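Local coordinates for secretory pathway GDP dissociation inhibitor (Saccharomyces cerevisiae, PDB 2BCG), which inhibits GDP release from the Rab GTPase Sec4, and so its GTP loading, and extracts GDP-bound Ypt7 from vacuolar membranes, at residues Thr167-Asp172 with Tyr183-Gly188; Asn176-Val181 with Gln210-Ser215; Thr263-Val268 with Val280-Gly285; Ile311-Ile316 with Lys392-Ala397; Ile345-Val350 with Ala364-Ile369. All coordinates share one frame; numbering follows the deposited sequence.

The five contacts fall into three places in the fold. Contacts 1 and 2 share helix 178-184 in the helical part that holds the geranylgeranyl groups; their centres are about 10 Å apart and their segments alternate along the chain. Contact 3 is a hairpin end beside the five-stranded parallel sheet, with its centre about 58 Å from that of contact 1 and on the opposite side of the chain's centre. Contacts 4 and 5 belong to one mixed sheet, their centres about 9 Å apart, because strands 303-317 and 362-369 are neighbours in it; contact 5 is nested inside the loop that contact 4 closes. The parallel and mixed sheets both collect strands from distant parts of the chain.

Contact 1: residues Thr167-Asp172 with Tyr183-Gly188; sequences THQGLD and YKFGLG
Leu-171 lays both methyls over the stem of Lys-184, the two side chains sliding past each other in opposite directions. Its CD2 comes 3.8 Å from Lys-184 CE, while CD1 sits 4.0 Å from Lys-184 CG and also reaches Phe-185, 3.9 Å from CE1. In one of its two modelled conformers Lys-184 is bent twice along its chain, with CE 3.3 Å from Gln-169 O; its amino nitrogen NZ lies equally near that oxygen, also 3.3 Å. The side chains of Gln-169 and Phe-185 cross at about a right angle, Gln-169 NE2 lying 3.7 Å from Phe-185 CE2 and obliquely to the ring, with amide and ring planes 54° apart. A type I' turn from His-168 to Leu-171, closed by Leu-171 N bonding to His-168 O, presents Gln-169 and Leu-171 together. Across from it, the helix stops in a Schellman motif at Gly-186, which places Phe-185 at the helix end. The contact is largely a surface one and closes the loop before helix 178-184 onto that helix's own C-terminal end. Trp-156 of helix 144-159 touches Gln-169 and Leu-171, and its ring meets that of Phe-185, whose side chain is about 10 Å from a bound geranylgeranyl group.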
# COMPACT_ATOMS: atom_id res chain seq x y z
N THR A 167 -10.09 -12.81 37.00
CA THR A 167 -9.07 -11.85 36.59
C THR A 167 -9.67 -10.51 36.13
O THR A 167 -9.01 -9.71 35.46
CB THR A 167 -8.11 -12.47 35.51
OG1 THR A 167 -8.79 -12.64 34.27
CG2 THR A 167 -7.55 -13.82 35.98
N HIS A 168 -10.92 -10.26 36.53
CA HIS A 168 -11.67 -9.07 36.10
C HIS A 168 -11.59 -7.89 37.07
O HIS A 168 -11.93 -6.75 36.72
CB HIS A 168 -13.14 -9.44 35.87
CG HIS A 168 -13.36 -10.35 34.70
ND1 HIS A 168 -14.54 -10.39 33.99
CD2 HIS A 168 -12.54 -11.25 34.10
CE1 HIS A 168 -14.44 -11.27 33.02
NE2 HIS A 168 -13.24 -11.81 33.06
N GLN A 169 -11.14 -8.16 38.30
CA GLN A 169 -11.07 -7.17 39.39
C GLN A 169 -12.39 -6.43 39.60
O GLN A 169 -12.41 -5.22 39.83
CB GLN A 169 -9.90 -6.19 39.19
CG GLN A 169 -8.53 -6.87 39.12
CD GLN A 169 -7.36 -5.94 39.45
OE1 GLN A 169 -6.21 -6.26 39.15
NE2 GLN A 169 -7.64 -4.80 40.07
N GLY A 170 -13.50 -7.17 39.53
CA GLY A 170 -14.83 -6.62 39.78
C GLY A 170 -15.31 -5.67 38.70
O GLY A 170 -16.27 -4.92 38.90
N LEU A 171 -14.63 -5.70 37.55
CA LEU A 171 -15.00 -4.85 36.43
C LEU A 171 -15.66 -5.66 35.32
O LEU A 171 -15.30 -6.81 35.06
CB LEU A 171 -13.76 -4.11 35.89
CG LEU A 171 -13.18 -3.04 36.81
CD1 LEU A 171 -11.80 -2.64 36.30
CD2 LEU A 171 -14.09 -1.83 36.88
N ASP A 172 -16.64 -5.03 34.67
CA ASP A 172 -17.29 -5.62 33.53
C ASP A 172 -17.13 -4.72 32.29
O ASP A 172 -17.66 -3.61 32.24
CB ASP A 172 -18.77 -5.87 33.83
CG ASP A 172 -19.45 -6.68 32.75
OD1 ASP A 172 -19.85 -7.83 33.06
OD2 ASP A 172 -19.59 -6.18 31.60
N TYR A 183 -11.49 4.87 37.43
CA TYR A 183 -11.78 5.09 38.86
C TYR A 183 -11.32 3.93 39.73
O TYR A 183 -10.73 4.16 40.79
CB TYR A 183 -13.28 5.31 39.06
CG TYR A 183 -13.64 5.96 40.39
CD1 TYR A 183 -13.50 7.33 40.58
CD2 TYR A 183 -14.20 5.20 41.42
CE1 TYR A 183 -13.88 7.95 41.80
CE2 TYR A 183 -14.57 5.79 42.63
CZ TYR A 183 -14.40 7.15 42.81
OH TYR A 183 -14.78 7.75 44.00
N LYS A 184 -11.56 2.70 39.28
CA LYS A 184 -11.14 1.51 40.03
C LYS A 184 -9.64 1.59 40.33
O LYS A 184 -9.18 1.21 41.40
CB LYS A 184 -11.52 0.22 39.27
CG LYS A 184 -10.98 -1.10 39.86
CD LYS A 184 -11.83 -1.64 41.03
CE LYS A 184 -13.19 -2.13 40.57
NZ LYS A 184 -13.90 -2.86 41.66
N PHE A 185 -8.87 2.12 39.38
CA PHE A 185 -7.43 2.26 39.55
C PHE A 185 -6.98 3.63 40.04
O PHE A 185 -5.78 3.86 40.15
CB PHE A 185 -6.75 1.89 38.23
CG PHE A 185 -7.00 0.48 37.84
CD1 PHE A 185 -7.98 0.18 36.90
CD2 PHE A 185 -6.32 -0.57 38.46
CE1 PHE A 185 -8.23 -1.14 36.55
CE2 PHE A 185 -6.57 -1.90 38.11
CZ PHE A 185 -7.53 -2.18 37.16
N GLY A 186 -7.92 4.52 40.32
CA GLY A 186 -7.63 5.83 40.89
C GLY A 186 -6.82 6.77 40.01
O GLY A 186 -6.01 7.54 40.51
N LEU A 187 -7.03 6.69 38.70
CA LEU A 187 -6.22 7.50 37.76
C LEU A 187 -6.76 8.92 37.60
O LEU A 187 -7.96 9.11 37.41
CB LEU A 187 -6.16 6.79 36.39
CG LEU A 187 -5.76 5.32 36.43
CD1 LEU A 187 -5.83 4.71 35.02
CD2 LEU A 187 -4.39 5.17 37.01
N GLY A 188 -5.87 9.92 37.66
CA GLY A 188 -6.25 11.33 37.48
C GLY A 188 -6.46 11.76 36.04
O GLY A 188 -6.15 10.99 35.12

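Contact 2: residues Asn176-Val181 with Gln210-Ser215; sequences NTMDEV and QPARPS
Ala-212 CB is the tight point of this contact: it lies 3.6 Å from Val-181 CG2 and 4.0 Å from Met-178 SD, and 3.5 Å from Asn-176 O. Next to it the Met-178 chain, bent at chi2 (52°), brings SD to 3.7 Å from Ser-215 CB; the Ser-215 hydroxyl is bonded to Trp-202 NE1. Two backbone bonds frame a single bridge between Thr-177 and Pro-211. Ala-212 N gives to Asn-176 O at 2.9 Å, and Met-178 N gives to Gln-210 O at 3.2 Å, nearly along the C=O axis. The looser side is solvent-facing: Gln-210 and Pro-211, both exposed, have CB bonds directed away from segment 176-181. Thr-177 is the N-cap of helix 178-184 and forms a capping box with Glu-180, taking a bond from Glu-180 N on OG1. In return Thr-177 N donates to Glu-180 OE1, which Asn-176 ND2 reaches at 2.9 Å from the opposite face of the carboxylate; Asn-176 OD1 accepts from Asp-172 N. The contact thus joins the first turns of helices 178-184 and 212-229, with Phe-153 of helix 144-159 against Met-178 and Val-181, and Trp-156 of the same helix also touching Val-181.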
# COMPACT_ATOMS: atom_id res chain seq x y z
N ASN A 176 -19.43 -1.53 32.57
CA ASN A 176 -18.70 -0.39 33.13
C ASN A 176 -18.23 0.52 31.99
O ASN A 176 -17.84 0.01 30.94
CB ASN A 176 -17.49 -0.87 33.93
CG ASN A 176 -17.85 -1.45 35.30
OD1 ASN A 176 -17.50 -2.59 35.62
ND2 ASN A 176 -18.50 -0.64 36.14
N THR A 177 -18.29 1.83 32.20
CA THR A 177 -17.71 2.82 31.27
C THR A 177 -16.19 2.86 31.48
O THR A 177 -15.66 2.37 32.49
CB THR A 177 -18.27 4.25 31.51
OG1 THR A 177 -17.77 4.75 32.75
CG2 THR A 177 -19.80 4.27 31.52
N MET A 178 -15.47 3.45 30.52
CA MET A 178 -14.04 3.57 30.67
C MET A 178 -13.68 4.47 31.86
O MET A 178 -12.72 4.18 32.55
CB MET A 178 -13.37 4.05 29.38
CG MET A 178 -11.89 3.71 29.34
SD MET A 178 -11.45 1.99 29.67
CE MET A 178 -9.71 2.11 30.02
N ASP A 179 -14.47 5.51 32.11
CA ASP A 179 -14.24 6.36 33.30
C ASP A 179 -14.31 5.57 34.61
O ASP A 179 -13.52 5.79 35.52
CB ASP A 179 -15.24 7.52 33.35
CG ASP A 179 -14.58 8.85 33.67
OD1 ASP A 179 -15.28 9.89 33.55
OD2 ASP A 179 -13.37 8.86 34.01
N GLU A 180 -15.27 4.63 34.68
CA GLU A 180 -15.39 3.75 35.84
C GLU A 180 -14.22 2.81 35.98
O GLU A 180 -13.77 2.53 37.08
CB GLU A 180 -16.71 2.97 35.79
CG GLU A 180 -17.93 3.85 35.98
CD GLU A 180 -19.23 3.08 35.85
OE1 GLU A 180 -19.25 2.02 35.18
OE2 GLU A 180 -20.24 3.54 36.43
N VAL A 181 -13.67 2.35 34.85
CA VAL A 181 -12.47 1.54 34.89
C VAL A 181 -11.29 2.36 35.44
O VAL A 181 -10.51 1.88 36.27
CB VAL A 181 -12.14 0.94 33.47
CG1 VAL A 181 -10.74 0.36 33.44
CG2 VAL A 181 -13.16 -0.12 33.06
N GLN A 210 -18.61 5.76 27.46
CA GLN A 210 -19.04 4.61 26.67
C GLN A 210 -18.50 3.33 27.33
O GLN A 210 -17.53 3.41 28.09
CB GLN A 210 -18.53 4.73 25.23
CG GLN A 210 -19.32 5.71 24.39
CD GLN A 210 -18.62 6.09 23.10
OE1 GLN A 210 -17.60 5.51 22.72
NE2 GLN A 210 -19.17 7.09 22.41
N PRO A 211 -19.13 2.15 27.05
CA PRO A 211 -18.62 0.87 27.53
C PRO A 211 -17.11 0.71 27.35
O PRO A 211 -16.56 1.13 26.33
CB PRO A 211 -19.35 -0.15 26.65
CG PRO A 211 -20.65 0.50 26.38
CD PRO A 211 -20.39 1.98 26.30
N ALA A 212 -16.46 0.13 28.35
CA ALA A 212 -15.01 0.02 28.39
C ALA A 212 -14.40 -0.86 27.29
O ALA A 212 -13.27 -0.62 26.86
CB ALA A 212 -14.57 -0.47 29.75
N ARG A 213 -15.16 -1.87 26.84
CA ARG A 213 -14.64 -2.92 25.96
C ARG A 213 -13.77 -2.42 24.78
O ARG A 213 -12.63 -2.89 24.65
CB ARG A 213 -15.80 -3.82 25.46
CG ARG A 213 -15.44 -4.77 24.30
CD ARG A 213 -15.15 -6.19 24.77
NE ARG A 213 -16.25 -6.81 25.53
CZ ARG A 213 -16.08 -7.84 26.34
NH1 ARG A 213 -14.87 -8.38 26.47
NH2 ARG A 213 -17.10 -8.35 27.02
N PRO A 214 -14.30 -1.52 23.91
CA PRO A 214 -13.52 -0.99 22.76
C PRO A 214 -12.24 -0.29 23.18
O PRO A 214 -11.22 -0.47 22.53
CB PRO A 214 -14.46 0.02 22.10
CG PRO A 214 -15.59 0.21 23.05
CD PRO A 214 -15.67 -0.98 23.94
N SER A 215 -12.29 0.52 24.24
CA SER A 215 -11.07 1.11 24.80
C SER A 215 -10.08 0.05 25.30
O SER A 215 -8.88 0.16 25.05
CB SER A 215 -11.40 2.11 25.93
OG SER A 215 -12.19 3.19 25.46

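Contact 3: residues Thr263-Val268 with Val280-Gly285; sequences TPIDEV and VKTKLG
The backbones of Thr-263-Val-268 and Val-280-Gly-285 differ by 136° in overall direction and pair antiparallel only at one end. Lys-281 N gives a nearly straight bond to Glu-267 O (2.8 Å, 170° at the hydrogen), whereas Lys-281 O receives two weak ones, from Asp-266 N and Glu-267 N. Two residues facing one in this way make a classic beta bulge, set where the hairpin 267-271/276-282 opens. Beyond it Thr-282 begins a type I turn to Gly-285 and also an ST turn: its OG1 accepts from Leu-284 N at 3.1 Å and donates to Gly-285 O. Where the strands part, a water joins them, giving to Pro-264 O at 2.6 Å and taking from Lys-283 N at 2.9 Å. Ile-265 CG2, anti to the backbone N, touches Val-280 CG1 at 4.0 Å, and Thr-263 CG2 meets Thr-282 CB at 3.7 Å; Ile-40 of strand 37-40, in the parallel sheet, lies against Thr-263, Ile-265 and Val-280. Glu-267 and Lys-281, both exposed, share the sheet face opposite that of Val-280, CB to CB 4.2 Å, yet their charged ends are not in contact. Leu-284, at the turn, packs on an aromatic side chain of the other protein's chain.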
# COMPACT_ATOMS: atom_id res chain seq x y z
N THR A 263 -10.63 4.43 -17.27
CA THR A 263 -11.84 3.91 -17.86
C THR A 263 -13.04 4.49 -17.11
O THR A 263 -13.48 3.94 -16.11
CB THR A 263 -11.83 2.36 -17.86
OG1 THR A 263 -10.73 1.89 -18.64
CG2 THR A 263 -13.11 1.77 -18.42
N PRO A 264 -13.52 5.67 -17.55
CA PRO A 264 -14.74 6.25 -16.99
C PRO A 264 -15.91 5.27 -16.99
O PRO A 264 -16.03 4.44 -17.88
CB PRO A 264 -15.05 7.40 -17.97
CG PRO A 264 -13.67 7.85 -18.36
CD PRO A 264 -12.90 6.55 -18.56
N ILE A 265 -16.77 5.38 -15.99
CA ILE A 265 -18.04 4.68 -16.03
C ILE A 265 -19.04 5.58 -16.75
O ILE A 265 -19.52 6.54 -16.16
CB ILE A 265 -18.53 4.31 -14.60
CG1 ILE A 265 -17.46 3.50 -13.85
CG2 ILE A 265 -19.88 3.56 -14.64
CD1 ILE A 265 -16.94 2.22 -14.57
N ASP A 266 -19.32 5.28 -18.01
CA ASP A 266 -20.27 6.06 -18.81
C ASP A 266 -21.66 6.03 -18.21
O ASP A 266 -22.35 7.04 -18.20
CB ASP A 266 -20.35 5.51 -20.23
CG ASP A 266 -19.04 5.60 -20.99
OD1 ASP A 266 -18.90 4.80 -21.95
OD2 ASP A 266 -18.19 6.46 -20.68
N GLU A 267 -22.07 4.85 -17.75
CA GLU A 267 -23.40 4.61 -17.20
C GLU A 267 -23.37 3.40 -16.28
O GLU A 267 -22.81 2.35 -16.59
CB GLU A 267 -24.40 4.35 -18.33
CG GLU A 267 -25.86 4.40 -17.90
CD GLU A 267 -26.81 4.06 -19.03
OE1 GLU A 267 -28.01 3.80 -18.74
OE2 GLU A 267 -26.37 4.04 -20.20
N VAL A 268 -24.01 3.54 -15.13
CA VAL A 268 -24.31 2.39 -14.28
C VAL A 268 -25.66 1.81 -14.70
O VAL A 268 -26.60 2.56 -14.93
CB VAL A 268 -24.34 2.79 -12.79
CG1 VAL A 268 -24.61 1.58 -11.94
CG2 VAL A 268 -23.00 3.40 -12.39
N VAL A 280 -22.11 -2.08 -15.72
CA VAL A 280 -21.58 -0.76 -16.10
C VAL A 280 -21.30 -0.72 -17.61
O VAL A 280 -20.95 -1.75 -18.20
CB VAL A 280 -20.27 -0.38 -15.32
CG1 VAL A 280 -20.57 -0.25 -13.83
CG2 VAL A 280 -19.15 -1.36 -15.58
N LYS A 281 -21.47 0.46 -18.21
CA LYS A 281 -21.08 0.70 -19.59
C LYS A 281 -19.82 1.56 -19.61
O LYS A 281 -19.72 2.57 -18.90
CB LYS A 281 -22.22 1.40 -20.34
CG LYS A 281 -21.99 1.65 -21.84
CD LYS A 281 -23.21 2.38 -22.46
CE LYS A 281 -23.04 2.69 -23.95
NZ LYS A 281 -24.34 3.18 -24.53
N THR A 282 -18.86 1.14 -20.43
CA THR A 282 -17.60 1.83 -20.56
C THR A 282 -17.24 1.92 -22.04
O THR A 282 -17.91 1.30 -22.87
CB THR A 282 -16.48 1.05 -19.82
OG1 THR A 282 -16.17 -0.12 -20.58
CG2 THR A 282 -16.89 0.62 -18.38
N LYS A 283 -16.18 2.68 -22.35
CA LYS A 283 -15.61 2.78 -23.70
C LYS A 283 -15.17 1.43 -24.26
O LYS A 283 -15.00 1.27 -25.47
CB LYS A 283 -14.41 3.74 -23.70
CG LYS A 283 -13.20 3.24 -22.90
CD LYS A 283 -12.11 4.30 -22.80
CE LYS A 283 -10.88 3.73 -22.11
NZ LYS A 283 -9.81 4.75 -21.93
N LEU A 284 -14.97 0.45 -23.36
CA LEU A 284 -14.53 -0.91 -23.75
C LEU A 284 -15.68 -1.91 -23.87
O LEU A 284 -15.48 -3.05 -24.29
CB LEU A 284 -13.49 -1.44 -22.75
CG LEU A 284 -12.15 -0.69 -22.66
CD1 LEU A 284 -11.25 -1.37 -21.64
CD2 LEU A 284 -11.48 -0.62 -24.02
N GLY A 285 -16.89 -1.49 -23.50
CA GLY A 285 -18.05 -2.37 -23.56
C GLY A 285 -18.89 -2.33 -22.30
O GLY A 285 -18.65 -1.53 -21.39
O HOH W 1 -15.30 4.60 -20.40

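Contact 4: residues Ile311-Ile316 with Lys392-Ala397; sequences IRAICI and KFMGIA
Ile-311 meets the edge strand 391-402 through CB, CG1 and CD1. CB is 4.1 Å from Ile-396 CG1. From there CG1, anti to the backbone N (chi1 -179°), lies 3.6 Å from Gly-395 O and 4.0 Å from Ile-396 CG1, and at the tip CD1 meets Met-394 CE at 3.9 Å. Met-394 is folded at chi2 and chi3, and this curls it back over the strand pair, with SD 3.6 Å from Ala-313 CB and CE close to the same methyl. Ile-311, Ala-313, Met-394 and Ile-396 therefore share one face, over which Pro-375, His-376 and Phe-383 lie. On the opposite face Phe-393 stands beside Ile-314. The carbonyl oxygen of Ile-314 and the CD1 methyl of Ile-316 both lie at the edge of its ring, CD1 being 3.6 Å from CE2; helix 55-62 covers this side, Tyr-59 meeting the ring edge-to-face. The strands run antiparallel in a mixed sheet. Four backbone bonds hold them, two each in the Arg-312/Gly-395 and Ile-314/Phe-393 pairs, the straightest from Arg-312 N to Gly-395 O (2.8 Å, 178°). Chemically, then, these backbone bonds are the only hydrogen bonds across the pair, while the side-chain contacts are mostly apolar; the buried Arg-312 bonds to Tyr-417 O through NH2 while NH1 rests obliquely 3.6 Å from Ala-397 CB.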
# COMPACT_ATOMS: atom_id res chain seq x y z
N ILE A 311 -8.71 18.59 7.36
CA ILE A 311 -7.68 19.35 6.63
C ILE A 311 -6.40 18.52 6.69
O ILE A 311 -6.06 17.95 7.77
CB ILE A 311 -7.46 20.78 7.18
CG1 ILE A 311 -6.39 21.52 6.38
CG2 ILE A 311 -7.18 20.76 8.68
CD1 ILE A 311 -6.36 23.03 6.59
N ARG A 312 -5.73 18.42 5.54
CA ARG A 312 -4.46 17.70 5.45
C ARG A 312 -3.44 18.60 4.78
O ARG A 312 -3.66 19.09 3.64
CB ARG A 312 -4.62 16.38 4.68
CG ARG A 312 -5.59 15.41 5.40
CD ARG A 312 -5.89 14.17 4.63
NE ARG A 312 -6.65 13.19 5.43
CZ ARG A 312 -7.84 12.67 5.09
NH1 ARG A 312 -8.43 12.99 3.96
NH2 ARG A 312 -8.40 11.75 5.87
N ALA A 313 -2.38 18.89 5.53
CA ALA A 313 -1.36 19.82 5.06
C ALA A 313 -0.10 18.99 4.89
O ALA A 313 0.48 18.55 5.86
CB ALA A 313 -1.09 20.92 6.09
N ILE A 314 0.32 18.83 3.64
CA ILE A 314 1.51 18.09 3.31
C ILE A 314 2.67 19.08 3.25
O ILE A 314 2.68 20.00 2.42
CB ILE A 314 1.34 17.36 1.95
CG1 ILE A 314 0.14 16.40 1.97
CG2 ILE A 314 2.65 16.70 1.49
CD1 ILE A 314 -0.27 15.97 0.56
N CYS A 315 3.60 18.93 4.19
CA CYS A 315 4.72 19.86 4.29
C CYS A 315 6.01 19.18 3.90
O CYS A 315 6.23 18.02 4.29
CB CYS A 315 4.88 20.33 5.73
SG CYS A 315 3.38 21.17 6.32
N ILE A 316 6.83 19.89 3.12
CA ILE A 316 8.15 19.38 2.75
C ILE A 316 9.17 20.17 3.55
O ILE A 316 9.15 21.39 3.57
CB ILE A 316 8.47 19.55 1.26
CG1 ILE A 316 7.48 18.76 0.39
CG2 ILE A 316 9.93 19.13 0.99
CD1 ILE A 316 7.66 19.05 -1.15
N LYS A 392 4.27 23.90 1.36
CA LYS A 392 3.05 23.34 1.95
C LYS A 392 2.07 23.07 0.80
O LYS A 392 1.90 23.93 -0.10
CB LYS A 392 2.38 24.37 2.86
CG LYS A 392 3.08 24.73 4.13
CD LYS A 392 2.25 25.77 4.87
CE LYS A 392 2.93 26.15 6.16
NZ LYS A 392 2.34 27.41 6.73
N PHE A 393 1.41 21.92 0.86
CA PHE A 393 0.33 21.59 -0.08
C PHE A 393 -0.91 21.27 0.75
O PHE A 393 -0.93 20.27 1.48
CB PHE A 393 0.73 20.40 -0.94
CG PHE A 393 2.03 20.61 -1.69
CD1 PHE A 393 2.04 21.11 -3.00
CD2 PHE A 393 3.26 20.33 -1.08
CE1 PHE A 393 3.27 21.32 -3.70
CE2 PHE A 393 4.46 20.54 -1.78
CZ PHE A 393 4.45 21.04 -3.08
N MET A 394 -1.92 22.12 0.65
CA MET A 394 -3.04 22.06 1.57
C MET A 394 -4.27 21.56 0.86
O MET A 394 -4.61 22.03 -0.23
CB MET A 394 -3.41 23.46 2.09
CG MET A 394 -2.27 24.40 2.49
SD MET A 394 -1.69 23.81 4.05
CE MET A 394 -2.98 24.34 5.14
N GLY A 395 -4.95 20.62 1.51
CA GLY A 395 -6.18 20.04 0.96
C GLY A 395 -7.18 19.86 2.09
O GLY A 395 -6.80 19.69 3.27
N ILE A 396 -8.46 19.90 1.72
CA ILE A 396 -9.54 19.63 2.68
C ILE A 396 -10.44 18.57 2.06
O ILE A 396 -10.80 18.67 0.88
CB ILE A 396 -10.33 20.92 3.02
CG1 ILE A 396 -9.36 21.91 3.70
CG2 ILE A 396 -11.55 20.57 3.87
CD1 ILE A 396 -9.99 23.29 3.98
N ALA A 397 -10.77 17.54 2.82
CA ALA A 397 -11.63 16.46 2.35
C ALA A 397 -12.88 16.34 3.24
O ALA A 397 -12.77 16.34 4.47
CB ALA A 397 -10.86 15.14 2.33

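Contact 5: residues Ile345-Val350 with Ala364-Ile369; sequences IYVAIV and AIISTI
Tyr-346 and Ser-367 face each other as a hydrogen-bonded antiparallel pair, but the flat phenol of Tyr-346 leads away from its partner: only CB stays near, 4.2 Å from Ser-367 O, and the side chain lies instead against Gln-331 and Ile-333 of strand 330-334. The peptides meet through hydrogen bonds instead. Tyr-346 N approaches Ser-367 O almost head-on (C=O...N angle 165°), whereas Ala-348 N is tilted 25° from the carbonyl plane of Ile-365 O; the return bonds, Ser-367 N to Tyr-346 O and Ile-365 N to Ala-348 O, are tilted by similar amounts. A water beside the pairs on the Tyr-346 and Ser-367 face donates to Ile-365 O at 2.8 Å and weakly to Tyr-346 O, and lies 2.8 Å from Ser-367 OG, so this small polar side chain is tied to the backbone by solvent. The other face is aliphatic. Val-347 and Ile-366 lie side by side pointing the same way, CG1 to CG1 3.9 Å. Ile-366 CG2 also meets Ile-345 CG2 at 3.7 Å, and Ala-364 CB rests 3.8 Å from Ile-349 CG1. At the end of the pairing, Ile-345 CG1 lies 3.7 Å from Thr-368 OG1, a hydroxyl bonded to Asp-344 O. The two strands form a beta hairpin in the middle of the mixed sheet: strand 330-334 pairs with Ile-345-Val-350 on one side, strand 303-317 with Ala-364-Ile-369 on the other, and helix 380-383 covers the Ile-345 and Ile-366 face.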
# COMPACT_ATOMS: atom_id res chain seq x y z
N ILE A 345 -4.91 16.83 16.97
CA ILE A 345 -4.18 17.07 15.70
C ILE A 345 -3.07 16.05 15.65
O ILE A 345 -2.41 15.78 16.67
CB ILE A 345 -3.56 18.49 15.65
CG1 ILE A 345 -4.67 19.55 15.83
CG2 ILE A 345 -2.78 18.68 14.34
CD1 ILE A 345 -4.18 20.96 15.77
N TYR A 346 -2.92 15.43 14.48
CA TYR A 346 -1.84 14.46 14.24
C TYR A 346 -0.81 15.03 13.29
O TYR A 346 -1.10 15.83 12.40
CB TYR A 346 -2.37 13.15 13.63
CG TYR A 346 -3.25 12.34 14.57
CD1 TYR A 346 -4.56 12.05 14.21
CD2 TYR A 346 -2.75 11.81 15.78
CE1 TYR A 346 -5.39 11.32 15.05
CE2 TYR A 346 -3.58 11.06 16.62
CZ TYR A 346 -4.88 10.81 16.24
OH TYR A 346 -5.70 10.04 17.02
N VAL A 347 0.42 14.57 13.46
CA VAL A 347 1.43 14.76 12.42
C VAL A 347 2.03 13.39 12.13
O VAL A 347 2.31 12.60 13.04
CB VAL A 347 2.53 15.78 12.81
CG1 VAL A 347 3.31 16.21 11.56
CG2 VAL A 347 1.92 17.03 13.50
N ALA A 348 2.23 13.11 10.85
CA ALA A 348 2.85 11.87 10.39
C ALA A 348 4.07 12.29 9.62
O ALA A 348 3.98 13.04 8.63
CB ALA A 348 1.92 11.08 9.48
N ILE A 349 5.22 11.84 10.08
CA ILE A 349 6.49 12.23 9.47
C ILE A 349 7.22 11.00 8.96
O ILE A 349 7.37 10.01 9.69
CB ILE A 349 7.36 12.98 10.50
CG1 ILE A 349 6.70 14.32 10.86
CG2 ILE A 349 8.79 13.21 10.01
CD1 ILE A 349 6.46 14.50 12.36
N VAL A 350 7.64 11.05 7.68
CA VAL A 350 8.43 10.00 7.05
C VAL A 350 9.48 10.73 6.20
O VAL A 350 9.38 11.97 6.00
CB VAL A 350 7.52 9.03 6.22
CG1 VAL A 350 6.69 8.12 7.14
CG2 VAL A 350 6.62 9.84 5.23
N ALA A 364 6.03 15.88 6.24
CA ALA A 364 5.30 15.99 7.51
C ALA A 364 3.89 16.32 7.13
O ALA A 364 3.61 17.41 6.58
CB ALA A 364 5.89 17.08 8.38
N ILE A 365 2.99 15.37 7.35
CA ILE A 365 1.61 15.59 6.98
C ILE A 365 0.79 15.80 8.25
O ILE A 365 0.73 14.95 9.13
CB ILE A 365 1.04 14.41 6.19
CG1 ILE A 365 1.94 14.11 4.97
CG2 ILE A 365 -0.38 14.76 5.76
CD1 ILE A 365 1.38 13.01 4.04
N ILE A 366 0.20 16.98 8.35
CA ILE A 366 -0.55 17.39 9.54
C ILE A 366 -2.02 17.20 9.21
O ILE A 366 -2.47 17.57 8.10
CB ILE A 366 -0.30 18.88 9.87
CG1 ILE A 366 1.20 19.15 10.19
CG2 ILE A 366 -1.17 19.31 11.04
CD1 ILE A 366 1.53 20.63 10.08
N SER A 367 -2.79 16.69 10.15
CA SER A 367 -4.23 16.56 9.88
C SER A 367 -5.06 16.69 11.13
O SER A 367 -4.63 16.34 12.23
CB SER A 367 -4.53 15.26 9.16
OG SER A 367 -4.35 14.18 10.01
N THR A 368 -6.29 17.17 10.94
CA THR A 368 -7.25 17.19 12.02
C THR A 368 -8.62 17.43 11.41
O THR A 368 -8.73 17.84 10.25
CB THR A 368 -6.90 18.31 13.04
OG1 THR A 368 -7.65 18.11 14.26
CG2 THR A 368 -7.19 19.70 12.44
N ILE A 369 -9.64 17.11 12.19
CA ILE A 369 -11.00 17.47 11.85
C ILE A 369 -11.16 18.98 12.12
O ILE A 369 -10.83 19.49 13.20
CB ILE A 369 -11.96 16.68 12.76
CG1 ILE A 369 -11.92 15.18 12.44
CG2 ILE A 369 -13.39 17.26 12.71
CD1 ILE A 369 -12.21 14.82 11.02
O HOH W 2 -1.61 13.58 9.99